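Local coordinates for gluconate kinase (Lactobacillus acidophilus, PDB 3LL3), which probably transfers phosphate from ATP to a sugar or sugar acid as a kinase of the FGGY family, and binds D-xylulose and 1-deoxy-D-xylulose-5-phosphate, at residues D101-S106 and L137-N142; D110-N113 and A117-I120; P127-A132 and P346-N351; Q271-I274 and S279-C282; L337-G342 and I377-D382. All coordinates share one frame; numbering follows the deposited sequence.

Interaction 1: residues D101-S106 and L137-N142; sequences DNCAKS and LLWLKN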
# COMPACT_ATOMS: atom_id res chain seq x y z
N ASP A 101 -12.46 11.83 -23.07
CA ASP A 101 -11.38 12.01 -24.03
C ASP A 101 -10.33 12.93 -23.42
O ASP A 101 -10.67 14.00 -22.93
CB ASP A 101 -11.92 12.64 -25.31
CG ASP A 101 -10.97 12.51 -26.48
OD1 ASP A 101 -11.28 11.73 -27.40
OD2 ASP A 101 -9.91 13.16 -26.46
N ASN A 102 -9.07 12.54 -23.44
CA ASN A 102 -8.08 13.38 -22.77
C ASN A 102 -7.15 14.16 -23.71
O ASN A 102 -6.05 14.57 -23.33
CB ASN A 102 -7.30 12.58 -21.72
CG ASN A 102 -6.50 11.45 -22.32
OD1 ASN A 102 -5.86 11.61 -23.37
ND2 ASN A 102 -6.50 10.30 -21.66
N CYS A 103 -7.61 14.37 -24.94
CA CYS A 103 -6.78 15.05 -25.95
C CYS A 103 -6.24 16.39 -25.45
O CYS A 103 -5.14 16.78 -25.84
CB CYS A 103 -7.56 15.22 -27.26
SG CYS A 103 -9.04 16.31 -27.17
N ALA A 104 -6.99 17.06 -24.59
CA ALA A 104 -6.64 18.40 -24.10
C ALA A 104 -5.78 18.41 -22.84
O ALA A 104 -5.59 19.45 -22.21
CB ALA A 104 -7.91 19.22 -23.85
N LYS A 105 -5.27 17.25 -22.46
CA LYS A 105 -4.59 17.11 -21.18
C LYS A 105 -3.36 18.03 -21.04
O LYS A 105 -3.14 18.59 -19.97
CB LYS A 105 -4.30 15.63 -20.86
CG LYS A 105 -2.87 15.27 -20.53
CD LYS A 105 -2.14 14.88 -21.82
CE LYS A 105 -2.70 13.58 -22.38
NZ LYS A 105 -2.85 13.59 -23.87
N SER A 106 -2.60 18.22 -22.12
CA SER A 106 -1.45 19.12 -22.08
C SER A 106 -1.93 20.56 -22.02
O SER A 106 -1.34 21.40 -21.33
CB SER A 106 -0.55 18.92 -23.31
OG SER A 106 -0.15 17.56 -23.43
N LEU A 137 -11.77 22.77 -27.14
CA LEU A 137 -11.84 23.77 -28.20
C LEU A 137 -10.49 24.46 -28.39
O LEU A 137 -10.05 24.67 -29.52
CB LEU A 137 -12.91 24.82 -27.89
CG LEU A 137 -14.36 24.37 -28.01
CD1 LEU A 137 -15.29 25.39 -27.37
CD2 LEU A 137 -14.71 24.15 -29.49
N LEU A 138 -9.84 24.79 -27.28
CA LEU A 138 -8.50 25.34 -27.29
C LEU A 138 -7.52 24.37 -27.96
O LEU A 138 -6.67 24.80 -28.76
CB LEU A 138 -8.05 25.64 -25.87
CG LEU A 138 -8.72 26.84 -25.21
CD1 LEU A 138 -8.27 26.95 -23.78
CD2 LEU A 138 -8.36 28.11 -25.98
N TRP A 139 -7.63 23.09 -27.64
CA TRP A 139 -6.79 22.07 -28.27
C TRP A 139 -7.07 21.99 -29.77
O TRP A 139 -6.15 21.96 -30.59
CB TRP A 139 -7.00 20.70 -27.64
CG TRP A 139 -6.06 19.66 -28.19
CD1 TRP A 139 -4.76 19.45 -27.81
CD2 TRP A 139 -6.34 18.69 -29.20
NE1 TRP A 139 -4.22 18.41 -28.53
CE2 TRP A 139 -5.17 17.92 -29.38
CE3 TRP A 139 -7.48 18.38 -29.95
CZ2 TRP A 139 -5.10 16.87 -30.30
CZ3 TRP A 139 -7.40 17.34 -30.87
CH2 TRP A 139 -6.23 16.60 -31.04
N LEU A 140 -8.35 21.94 -30.13
CA LEU A 140 -8.73 21.86 -31.54
C LEU A 140 -8.21 23.07 -32.34
O LEU A 140 -7.71 22.92 -33.45
CB LEU A 140 -10.24 21.76 -31.69
CG LEU A 140 -10.87 20.42 -31.29
CD1 LEU A 140 -12.37 20.55 -31.11
CD2 LEU A 140 -10.55 19.35 -32.32
N LYS A 141 -8.34 24.25 -31.75
CA LYS A 141 -7.90 25.50 -32.38
C LYS A 141 -6.39 25.53 -32.64
O LYS A 141 -5.92 26.19 -33.57
CB LYS A 141 -8.32 26.68 -31.50
CG LYS A 141 -7.69 28.04 -31.82
CD LYS A 141 -8.44 29.14 -31.05
CE LYS A 141 -7.49 30.15 -30.44
NZ LYS A 141 -6.30 29.48 -29.85
N ASN A 142 -5.62 24.82 -31.81
CA ASN A 142 -4.17 24.80 -31.94
C ASN A 142 -3.68 23.63 -32.80
O ASN A 142 -2.73 23.78 -33.56
CB ASN A 142 -3.51 24.75 -30.56
CG ASN A 142 -1.98 24.76 -30.63
OD1 ASN A 142 -1.32 23.75 -30.32
ND2 ASN A 142 -1.41 25.89 -31.05

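Interaction 2: residues D110-N113 and A117-I120; sequences DAKN and AQQI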
# COMPACT_ATOMS: atom_id res chain seq x y z
N ASP A 110 -0.72 23.26 -19.12
CA ASP A 110 -0.16 24.58 -19.41
C ASP A 110 -1.05 25.70 -18.84
O ASP A 110 -0.56 26.64 -18.22
CB ASP A 110 0.02 24.80 -20.92
CG ASP A 110 0.97 23.79 -21.54
OD1 ASP A 110 1.82 23.23 -20.82
OD2 ASP A 110 0.88 23.56 -22.77
N ALA A 111 -2.36 25.60 -19.08
CA ALA A 111 -3.29 26.56 -18.49
C ALA A 111 -3.09 26.66 -16.98
O ALA A 111 -3.13 27.74 -16.39
CB ALA A 111 -4.72 26.15 -18.82
N LYS A 112 -2.88 25.51 -16.35
CA LYS A 112 -2.71 25.43 -14.92
C LYS A 112 -1.41 26.14 -14.50
O LYS A 112 -1.38 26.86 -13.49
CB LYS A 112 -2.73 23.95 -14.50
CG LYS A 112 -3.03 23.67 -13.06
CD LYS A 112 -3.05 22.15 -12.79
CE LYS A 112 -2.92 21.83 -11.31
NZ LYS A 112 -2.64 20.38 -11.06
N ASN A 113 -0.36 25.98 -15.30
CA ASN A 113 0.92 26.63 -14.99
C ASN A 113 0.86 28.16 -15.13
O ASN A 113 1.53 28.88 -14.39
CB ASN A 113 2.05 26.05 -15.86
CG ASN A 113 2.25 24.56 -15.63
OD1 ASN A 113 1.95 24.03 -14.56
ND2 ASN A 113 2.76 23.87 -16.65
N ALA A 117 -6.22 28.19 -16.03
CA ALA A 117 -7.18 27.17 -15.62
C ALA A 117 -7.89 27.64 -14.36
O ALA A 117 -9.10 27.49 -14.23
CB ALA A 117 -6.49 25.83 -15.40
N GLN A 118 -7.12 28.25 -13.46
CA GLN A 118 -7.66 28.80 -12.23
C GLN A 118 -8.69 29.87 -12.53
O GLN A 118 -9.70 30.00 -11.84
CB GLN A 118 -6.54 29.37 -11.35
CG GLN A 118 -5.58 28.32 -10.79
CD GLN A 118 -4.48 27.92 -11.77
OE1 GLN A 118 -4.52 28.27 -12.95
NE2 GLN A 118 -3.49 27.19 -11.26
N GLN A 119 -8.44 30.65 -13.58
CA GLN A 119 -9.32 31.75 -13.95
C GLN A 119 -10.61 31.22 -14.54
O GLN A 119 -11.70 31.71 -14.25
CB GLN A 119 -8.64 32.69 -14.96
CG GLN A 119 -9.52 33.90 -15.30
CD GLN A 119 -8.96 34.78 -16.43
OE1 GLN A 119 -8.39 34.29 -17.40
NE2 GLN A 119 -9.16 36.09 -16.31
N ILE A 120 -10.49 30.21 -15.39
CA ILE A 120 -11.67 29.55 -15.94
C ILE A 120 -12.56 29.00 -14.81
O ILE A 120 -13.79 29.17 -14.82
CB ILE A 120 -11.27 28.44 -16.95
CG1 ILE A 120 -10.81 29.08 -18.26
CG2 ILE A 120 -12.44 27.49 -17.22
CD1 ILE A 120 -10.09 28.12 -19.17

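Interaction 3: residues P127-A132 and P346-N351; sequences PMHPMA and PIWDAN. With DXP (1-deoxy-D-xylulose-5-phosphate), chain D.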
# COMPACT_ATOMS: atom_id res chain seq x y z
N PRO A 127 -13.88 22.68 -12.97
CA PRO A 127 -12.59 22.20 -12.46
C PRO A 127 -11.51 22.15 -13.54
O PRO A 127 -11.81 22.12 -14.74
CB PRO A 127 -12.91 20.79 -11.97
CG PRO A 127 -14.32 20.88 -11.54
CD PRO A 127 -14.99 21.84 -12.50
N MSE A 128 -10.25 22.12 -13.12
CA MSE A 128 -9.17 22.19 -14.09
C MSE A 128 -8.91 20.81 -14.69
O MSE A 128 -7.96 20.11 -14.31
CB MSE A 128 -7.92 22.79 -13.47
CG MSE A 128 -8.24 24.01 -12.62
SE MSE A 128 -6.64 24.78 -11.82
CE MSE A 128 -7.27 24.98 -9.97
N HIS A 129 -9.76 20.42 -15.64
CA HIS A 129 -9.73 19.07 -16.18
C HIS A 129 -10.06 19.08 -17.65
O HIS A 129 -10.94 19.83 -18.08
CB HIS A 129 -10.75 18.19 -15.43
CG HIS A 129 -10.53 16.73 -15.65
ND1 HIS A 129 -11.04 16.05 -16.74
CD2 HIS A 129 -9.85 15.81 -14.92
CE1 HIS A 129 -10.69 14.78 -16.67
NE2 HIS A 129 -9.96 14.61 -15.58
N PRO A 130 -9.40 18.22 -18.44
CA PRO A 130 -9.53 18.13 -19.90
C PRO A 130 -10.91 17.70 -20.41
O PRO A 130 -11.17 17.76 -21.62
CB PRO A 130 -8.47 17.09 -20.28
CG PRO A 130 -8.22 16.31 -19.02
CD PRO A 130 -8.30 17.36 -17.95
N MSE A 131 -11.79 17.30 -19.50
CA MSE A 131 -13.14 16.88 -19.87
C MSE A 131 -13.98 18.02 -20.47
O MSE A 131 -14.90 17.78 -21.26
CB MSE A 131 -13.86 16.29 -18.66
CG MSE A 131 -14.15 17.32 -17.56
SE MSE A 131 -14.78 16.47 -15.86
CE MSE A 131 -14.98 18.04 -14.72
N ALA A 132 -13.68 19.25 -20.06
CA ALA A 132 -14.44 20.44 -20.48
C ALA A 132 -14.25 20.81 -21.94
O ALA A 132 -13.12 20.85 -22.45
CB ALA A 132 -14.08 21.64 -19.60
N PRO A 346 -11.62 13.70 -4.93
CA PRO A 346 -11.23 15.00 -4.38
C PRO A 346 -9.80 15.48 -4.70
O PRO A 346 -9.51 16.66 -4.48
CB PRO A 346 -11.36 14.77 -2.88
CG PRO A 346 -10.85 13.37 -2.72
CD PRO A 346 -11.30 12.62 -3.98
N ILE A 347 -8.92 14.63 -5.22
CA ILE A 347 -7.51 15.02 -5.38
C ILE A 347 -7.12 15.60 -6.75
O ILE A 347 -6.08 16.24 -6.88
CB ILE A 347 -6.55 13.87 -5.03
CG1 ILE A 347 -6.79 12.67 -5.93
CG2 ILE A 347 -6.72 13.45 -3.57
CD1 ILE A 347 -5.67 11.63 -5.85
N TRP A 348 -7.95 15.37 -7.77
CA TRP A 348 -7.70 15.92 -9.10
C TRP A 348 -6.26 15.68 -9.55
O TRP A 348 -5.51 16.61 -9.84
CB TRP A 348 -8.08 17.41 -9.18
CG TRP A 348 -9.57 17.62 -8.96
CD1 TRP A 348 -10.20 18.00 -7.80
CD2 TRP A 348 -10.62 17.44 -9.93
NE1 TRP A 348 -11.57 18.05 -7.99
CE2 TRP A 348 -11.85 17.72 -9.29
CE3 TRP A 348 -10.63 17.05 -11.28
CZ2 TRP A 348 -13.08 17.62 -9.95
CZ3 TRP A 348 -11.85 16.97 -11.94
CH2 TRP A 348 -13.06 17.25 -11.27
N ASP A 349 -5.87 14.41 -9.60
CA ASP A 349 -4.54 14.02 -10.05
C ASP A 349 -4.68 12.82 -10.96
O ASP A 349 -4.95 11.71 -10.51
CB ASP A 349 -3.66 13.67 -8.84
CG ASP A 349 -2.26 13.23 -9.25
OD1 ASP A 349 -2.03 13.02 -10.45
OD2 ASP A 349 -1.40 13.10 -8.35
N ALA A 350 -4.55 13.03 -12.26
CA ALA A 350 -4.75 11.96 -13.21
C ALA A 350 -3.68 10.88 -13.11
O ALA A 350 -3.84 9.80 -13.65
CB ALA A 350 -4.79 12.51 -14.63
N ASN A 351 -2.58 11.17 -12.43
CA ASN A 351 -1.49 10.20 -12.33
C ASN A 351 -1.53 9.38 -11.06
O ASN A 351 -0.72 8.47 -10.88
CB ASN A 351 -0.13 10.89 -12.47
CG ASN A 351 -0.03 11.68 -13.74
OD1 ASN A 351 -0.41 11.20 -14.81
ND2 ASN A 351 0.44 12.92 -13.64
C1 DXP D . -3.71 8.28 -18.07
C2 DXP D . -4.66 7.18 -17.50
C3 DXP D . -6.18 7.45 -17.61
C4 DXP D . -6.47 8.80 -16.93
C5 DXP D . -7.86 9.27 -16.44
O2 DXP D . -4.24 6.41 -16.71
O3 DXP D . -6.91 6.35 -17.24
O4 DXP D . -5.46 9.03 -16.00
O5 DXP D . -7.95 9.82 -15.16
P DXP D . -8.78 11.18 -14.69
O2P DXP D . -7.91 12.47 -15.02
O1P DXP D . -10.28 11.12 -15.26
O3P DXP D . -8.83 11.27 -13.28
O HOH W 1 -6.49 18.64 -12.28

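Interaction 4: residues Q271-I274 and S279-C282; sequences QPKI and SYFC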
# COMPACT_ATOMS: atom_id res chain seq x y z
N GLN A 271 -26.60 29.95 -4.29
CA GLN A 271 -25.75 30.92 -4.94
C GLN A 271 -24.47 30.28 -5.48
O GLN A 271 -24.11 29.17 -5.06
CB GLN A 271 -25.45 32.10 -4.00
CG GLN A 271 -24.76 31.74 -2.70
CD GLN A 271 -24.80 32.88 -1.68
OE1 GLN A 271 -25.54 33.85 -1.85
NE2 GLN A 271 -24.02 32.75 -0.60
N PRO A 272 -23.79 30.96 -6.42
CA PRO A 272 -22.52 30.39 -6.88
C PRO A 272 -21.63 30.23 -5.67
O PRO A 272 -21.66 31.06 -4.76
CB PRO A 272 -21.94 31.47 -7.80
CG PRO A 272 -23.07 32.38 -8.14
CD PRO A 272 -24.08 32.27 -7.02
N LYS A 273 -20.88 29.16 -5.63
CA LYS A 273 -19.94 29.01 -4.56
C LYS A 273 -18.85 28.18 -5.15
O LYS A 273 -19.09 27.11 -5.72
CB LYS A 273 -20.57 28.32 -3.35
CG LYS A 273 -19.53 28.02 -2.26
CD LYS A 273 -20.07 27.07 -1.17
CE LYS A 273 -18.95 26.70 -0.20
NZ LYS A 273 -19.36 25.70 0.83
N ILE A 274 -17.64 28.70 -5.09
CA ILE A 274 -16.53 27.99 -5.66
C ILE A 274 -15.54 27.73 -4.57
O ILE A 274 -15.53 28.41 -3.54
CB ILE A 274 -15.88 28.78 -6.81
CG1 ILE A 274 -15.53 30.20 -6.36
CG2 ILE A 274 -16.81 28.81 -8.00
CD1 ILE A 274 -14.66 30.94 -7.34
N SER A 279 -11.64 22.18 -5.79
CA SER A 279 -11.75 20.74 -5.61
C SER A 279 -13.12 20.19 -5.98
O SER A 279 -13.29 18.97 -6.02
CB SER A 279 -11.35 20.34 -4.20
OG SER A 279 -12.29 20.83 -3.27
N TYR A 280 -14.10 21.06 -6.24
CA TYR A 280 -15.43 20.62 -6.66
C TYR A 280 -15.97 21.56 -7.73
O TYR A 280 -15.59 22.73 -7.78
CB TYR A 280 -16.41 20.52 -5.47
CG TYR A 280 -16.63 21.81 -4.72
CD1 TYR A 280 -17.46 22.80 -5.24
CD2 TYR A 280 -16.02 22.04 -3.50
CE1 TYR A 280 -17.66 24.00 -4.55
CE2 TYR A 280 -16.21 23.23 -2.80
CZ TYR A 280 -17.03 24.21 -3.34
OH TYR A 280 -17.22 25.39 -2.65
N PHE A 281 -16.86 21.06 -8.58
CA PHE A 281 -17.40 21.90 -9.63
C PHE A 281 -18.57 22.70 -9.08
O PHE A 281 -19.15 22.34 -8.05
CB PHE A 281 -17.82 21.08 -10.86
CG PHE A 281 -18.94 20.06 -10.60
CD1 PHE A 281 -20.23 20.48 -10.26
CD2 PHE A 281 -18.71 18.71 -10.74
CE1 PHE A 281 -21.25 19.57 -10.06
CE2 PHE A 281 -19.74 17.77 -10.54
CZ PHE A 281 -21.01 18.21 -10.20
N CYS A 282 -18.89 23.79 -9.76
CA CYS A 282 -20.13 24.52 -9.50
C CYS A 282 -20.82 24.79 -10.84
O CYS A 282 -20.34 25.59 -11.64
CB CYS A 282 -19.85 25.82 -8.74
SG CYS A 282 -21.28 26.94 -8.54

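Interaction 5: residues L337-G342 and I377-D382; sequences LPYLGG and IFNLYD. With DXP (1-deoxy-D-xylulose-5-phosphate), chain D.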
# COMPACT_ATOMS: atom_id res chain seq x y z
N LEU A 337 -5.75 3.66 -0.11
CA LEU A 337 -6.05 4.80 -0.99
C LEU A 337 -6.53 4.21 -2.33
O LEU A 337 -5.80 3.47 -2.98
CB LEU A 337 -4.82 5.70 -1.19
CG LEU A 337 -4.15 6.29 0.07
CD1 LEU A 337 -2.93 7.16 -0.29
CD2 LEU A 337 -5.16 7.10 0.87
N PRO A 338 -7.77 4.53 -2.72
CA PRO A 338 -8.43 3.80 -3.82
C PRO A 338 -8.11 4.30 -5.23
O PRO A 338 -8.80 3.90 -6.17
CB PRO A 338 -9.92 4.04 -3.56
CG PRO A 338 -10.00 5.25 -2.69
CD PRO A 338 -8.64 5.54 -2.11
N TYR A 339 -7.09 5.13 -5.39
CA TYR A 339 -6.91 5.83 -6.67
C TYR A 339 -6.37 4.98 -7.81
O TYR A 339 -5.42 5.40 -8.48
CB TYR A 339 -6.01 7.03 -6.48
CG TYR A 339 -6.26 7.81 -5.23
CD1 TYR A 339 -7.53 8.29 -4.92
CD2 TYR A 339 -5.22 8.13 -4.39
CE1 TYR A 339 -7.73 9.06 -3.77
CE2 TYR A 339 -5.41 8.86 -3.25
CZ TYR A 339 -6.66 9.33 -2.94
OH TYR A 339 -6.81 10.08 -1.79
N LEU A 340 -6.98 3.83 -8.07
CA LEU A 340 -6.52 2.94 -9.14
C LEU A 340 -6.48 3.58 -10.55
O LEU A 340 -5.50 3.44 -11.27
CB LEU A 340 -7.32 1.63 -9.13
CG LEU A 340 -6.67 0.48 -8.33
CD1 LEU A 340 -6.37 0.92 -6.94
CD2 LEU A 340 -7.58 -0.72 -8.31
N GLY A 341 -7.51 4.30 -10.95
CA GLY A 341 -7.52 4.91 -12.28
C GLY A 341 -7.18 6.39 -12.35
O GLY A 341 -7.78 7.13 -13.13
N GLY A 342 -6.22 6.84 -11.55
CA GLY A 342 -6.07 8.27 -11.33
C GLY A 342 -7.35 8.73 -10.65
O GLY A 342 -8.24 7.90 -10.37
N ILE A 377 -15.08 4.34 0.34
CA ILE A 377 -16.03 5.23 1.01
C ILE A 377 -15.35 6.46 1.62
O ILE A 377 -15.91 7.56 1.59
CB ILE A 377 -16.78 4.46 2.13
CG1 ILE A 377 -17.54 3.28 1.52
CG2 ILE A 377 -17.75 5.38 2.88
CD1 ILE A 377 -18.33 2.46 2.57
N PHE A 378 -14.16 6.26 2.20
CA PHE A 378 -13.39 7.38 2.75
C PHE A 378 -13.10 8.42 1.64
O PHE A 378 -13.17 9.63 1.87
CB PHE A 378 -12.05 6.89 3.33
CG PHE A 378 -12.10 6.47 4.78
CD1 PHE A 378 -12.84 7.20 5.71
CD2 PHE A 378 -11.35 5.39 5.23
CE1 PHE A 378 -12.87 6.83 7.04
CE2 PHE A 378 -11.36 5.02 6.56
CZ PHE A 378 -12.11 5.74 7.48
N ASN A 379 -12.77 7.94 0.45
CA ASN A 379 -12.45 8.82 -0.67
C ASN A 379 -13.68 9.69 -1.00
O ASN A 379 -13.58 10.90 -1.19
CB ASN A 379 -12.03 7.97 -1.86
CG ASN A 379 -11.63 8.79 -3.08
OD1 ASN A 379 -12.03 8.46 -4.21
ND2 ASN A 379 -10.84 9.83 -2.88
N LEU A 380 -14.85 9.05 -1.05
CA LEU A 380 -16.12 9.74 -1.27
C LEU A 380 -16.42 10.72 -0.14
O LEU A 380 -16.99 11.79 -0.38
CB LEU A 380 -17.26 8.72 -1.40
CG LEU A 380 -17.30 7.92 -2.71
CD1 LEU A 380 -18.06 6.59 -2.52
CD2 LEU A 380 -17.87 8.72 -3.85
N TYR A 381 -16.07 10.36 1.08
CA TYR A 381 -16.33 11.24 2.21
C TYR A 381 -15.38 12.42 2.17
O TYR A 381 -15.71 13.52 2.61
CB TYR A 381 -16.17 10.49 3.53
CG TYR A 381 -16.36 11.34 4.75
CD1 TYR A 381 -17.59 11.93 5.05
CD2 TYR A 381 -15.31 11.55 5.63
CE1 TYR A 381 -17.75 12.71 6.19
CE2 TYR A 381 -15.46 12.31 6.76
CZ TYR A 381 -16.68 12.89 7.05
OH TYR A 381 -16.81 13.63 8.20
N ASP A 382 -14.18 12.17 1.64
CA ASP A 382 -13.17 13.20 1.42
C ASP A 382 -13.74 14.24 0.43
O ASP A 382 -13.67 15.46 0.67
CB ASP A 382 -11.91 12.51 0.86
CG ASP A 382 -10.70 13.44 0.73
OD1 ASP A 382 -10.82 14.64 1.05
OD2 ASP A 382 -9.62 12.96 0.32
C1 DXP D . -3.71 8.28 -18.07
C2 DXP D . -4.66 7.18 -17.50
C3 DXP D . -6.18 7.45 -17.61
C4 DXP D . -6.47 8.80 -16.93
C5 DXP D . -7.86 9.27 -16.44
O2 DXP D . -4.24 6.41 -16.71
O3 DXP D . -6.91 6.35 -17.24
O4 DXP D . -5.46 9.03 -16.00
O5 DXP D . -7.95 9.82 -15.16
P DXP D . -8.78 11.18 -14.69
O2P DXP D . -7.91 12.47 -15.02
O1P DXP D . -10.28 11.12 -15.26
O3P DXP D . -8.83 11.27 -13.28
O HOH W 2 -9.26 10.69 -0.96

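Interaction 1: residues D101-S106 and L137-N142
One face of the Trp-139 indole is met by Cys-103, which lays both its side chain and its carbonyl oxygen over the same side. Cys-103 CB stands 4.0 Å from the centroid of the six-membered ring and only 2° off the ring normal, the geometry of a CH-pi contact. Farther toward the rim, Cys-103 SG lies 3.8 Å from Trp-139 CE3, and its 28° tilt from the normal still makes a sulfur-aromatic contact over the face. Cys-103 O sits above the five-membered end, 3.3 Å from Trp-139 NE1; because it is above the plane, the N-H angle is poor and the pair is not a hydrogen bond. Ala-104 reaches the indole obliquely and sets its CB 4.2 Å from Trp-139 CB.

The contact joins two helices of the N-terminal FGGY domain. Ala-104 is the N-cap of helix 105-114, while Trp-139 projects from helix 133-143 with CG anti to its own backbone N (chi1 -175°), which carries the ring out to the capping turn. That turn is type I, closed by Lys-105 N to Asn-102 O at 2.9 Å. Ahead of it Asp-101 OD2 accepts from Cys-103 N at 3.0 Å, nearly along the C-O axis, forming an Asx turn, and Asp-101 OD1 is bonded to Ala-45 N. Ile-107, in the first turn of helix 105-114, also packs on Trp-139.

Interaction 2: residues D110-N113 and A117-I120
The backbones of Ala-111 and Ala-117 are bonded directly, Ala-117 N donating to Ala-111 O at 3.1 Å, and the two helix segments come closest at the CA atoms of Lys-112 and Ala-117, 4.8 Å apart. This is the junction of two consecutive helices, 105-114 and 116-124, in the N-terminal FGGY domain. The bond spans six residues, so it is not part of the regular i to i+4 pattern of either helix but ties the end of one to the start of the next. Its N-H points almost straight at the oxygen, yet the donor stands high above the carbonyl plane, with a C=O to donor angle of 102°, and does not use a lone pair.

Small side chains make the close approach possible. Ala-111 CB and Ala-117 CB touch at 3.9 Å, and Ala-117 CB also presses on the first helix's backbone, 3.7 Å from Lys-112 N. Tyr-135 of helix 133-143 packs against both alanines.

Gln-118 supplies the second tie. Its chain bends at chi2 (83°), folding the amide back across the junction to put NE2 3.1 Å from Lys-112 O. Here the donor lies in the carbonyl plane on a lone pair, at 129° to the C=O, and the oxygen is nearly coplanar with the amide. The Lys-112 side chain, extended beyond CG, crosses Gln-118 at about a right angle, and Lys-112 CG rests 4.0 Å from Gln-118 NE2.

Interaction 3: residues P127-A132 and P346-N351
Apolar contacts gather round the six-membered ring of Trp-348. Pro-127 lies over one face, its CB 3.6 Å from Trp-348 CH2 and 21° off the normal through the ring centre, a CH-pi contact. The selenomethionine at Met-131, extended beyond CG, brings its terminal CE within 4.0 Å of Trp-348 CH2 by an oblique approach. His-129 and Trp-348 meet obliquely, their planes inclined at 66°, with His-129 CD2 near the indole plane at its edge, 3.8 Å from Trp-348 CZ3.

Polar contacts hold the imidazole at both nitrogens. His-129 NE2 donates to phosphate oxygen O2P of 1-deoxy-D-xylulose-5-phosphate (DXP) at 3.0 Å, with the phosphate at the ring edge, and His-129 ND1 accepts from Met-131 N at 3.1 Å from a direction tilted out of the plane. Together these fix the ring's rotation. A leucine in place of His-129 would probably leave O2P without this donor and Met-131 N without its acceptor. A water donates to Met-128 O at 2.9 Å and, weakly, to Trp-348 O at 3.3 Å. Trp-348 NE1 is bonded to Ser-279 O.

The two loops come from different FGGY domains, so the contact spans the interdomain cleft, in which DXP is bound. One loop joins helix 116-124 to helix 133-143, and its Pro-127 and Met-131 also touch strand 281-284; the other precedes strand 354-359, with Pro-346 against helix 365-388.

Interaction 4: residues Q271-I274 and S279-C282
Lys-273 and Ile-274 run beside Tyr-280 and Cys-282 on two segments of roughly opposite direction, largely extended, closest where the CA atoms of Ile-274 and Cys-282 are 6.3 Å apart. Residues 281-282 open strand 281-284, an outermost strand of the mixed sheet in the C-terminal FGGY domain, whereas 271-274 is irregular and follows strand 263-269. No backbone pair bonds the segments; the polar link is a weak one, Lys-273 N to Cys-282 SG at 3.7 Å, although the N-H angle of 169° is nearly straight.

Lys-273 O touches both Tyr-280 and Cys-282: it is 3.4 Å from Cys-282 CB, and it lies near the plane of the Tyr-280 ring at its edge, 3.6 Å from Tyr-280 CE1. Tyr-280 CG sits between its backbone N and carbonyl carbon (chi1 60°), a turn that swings the ring along the neighbouring segment until the hydroxyl meets the lysine chain. That chain is fully extended and crosses the tyrosine at about a right angle, with Lys-273 CE 3.3 Å from Tyr-280 OH; NZ continues to a weak hydrogen bond with Leu-387 O of helix 365-388. Phe-281 points its CB away from 271-274 and belongs to the D-xylulose pocket. Cys-282, with SG anti to its backbone N, reaches past Lys-273 to the preceding residue, where SG lies 4.0 Å from Pro-272 CA.

Interaction 5: residues L337-G342 and I377-D382
Asn-379 extends its side chain with CG anti to the backbone N (chi1 -178°), directing the amide from its helix toward Pro-338 and Tyr-339, while Tyr-339, with CG anti to its carbonyl carbon (chi1 -41°), turns its ring to meet it. Pro-338 CG packs on Asn-379 CB at 3.5 Å. The tyrosine offers an edge: Tyr-339 CE1 is 4.0 Å from Asn-379 CG, with ring and amide planes 74° apart. An alanine here would remove the amide and would probably leave the edge of Tyr-339 without its neighbour and Pro-338 with less to pack on.

Helix 365-388 of the C-terminal FGGY domain is thus packed against the loop that follows strand 335-337. Tyr-339 centres an inverse gamma turn, with Leu-340 N bonded to Pro-338 O at 2.6 Å, and begins a type I turn to Gly-342. Gly-341 and Gly-342 belong to the DXP pocket, where Gly-341 O comes within 3.4 Å of the ligand's O5.

A water near the plane of the tyrosine ring bridges the segments: it is bonded to Tyr-339 OH at 2.7 Å and donates to Asp-382 OD2 at 2.6 Å. The same carboxylate oxygen forms a salt bridge with Arg-482 of helix 465-485.

Overall arrangement
Interaction 3 spans the two domains and touches all the other contacts. Its Met-128 packs on interaction 2, with SE 3.7 Å from Ala-117 CB, and its Pro-130 CB lies 3.9 Å from Lys-105 N of interaction 1. Toward the C-terminal domain it meets interaction 4 through Pro-127 CD, 3.4 Å from Phe-281 CB, and interaction 5 through Ile-347 CD1, 3.8 Å from Tyr-339 CE2. Interactions 3 and 5 both border DXP, their centres about 14 Å apart, and interaction 4 contributes Phe-281 to the D-xylulose pocket. Interactions 1 and 2 share helix 105-114 and stand back from the ligand: the side chains of Ala-104 and Lys-112 are about 11 and 10 Å from DXP.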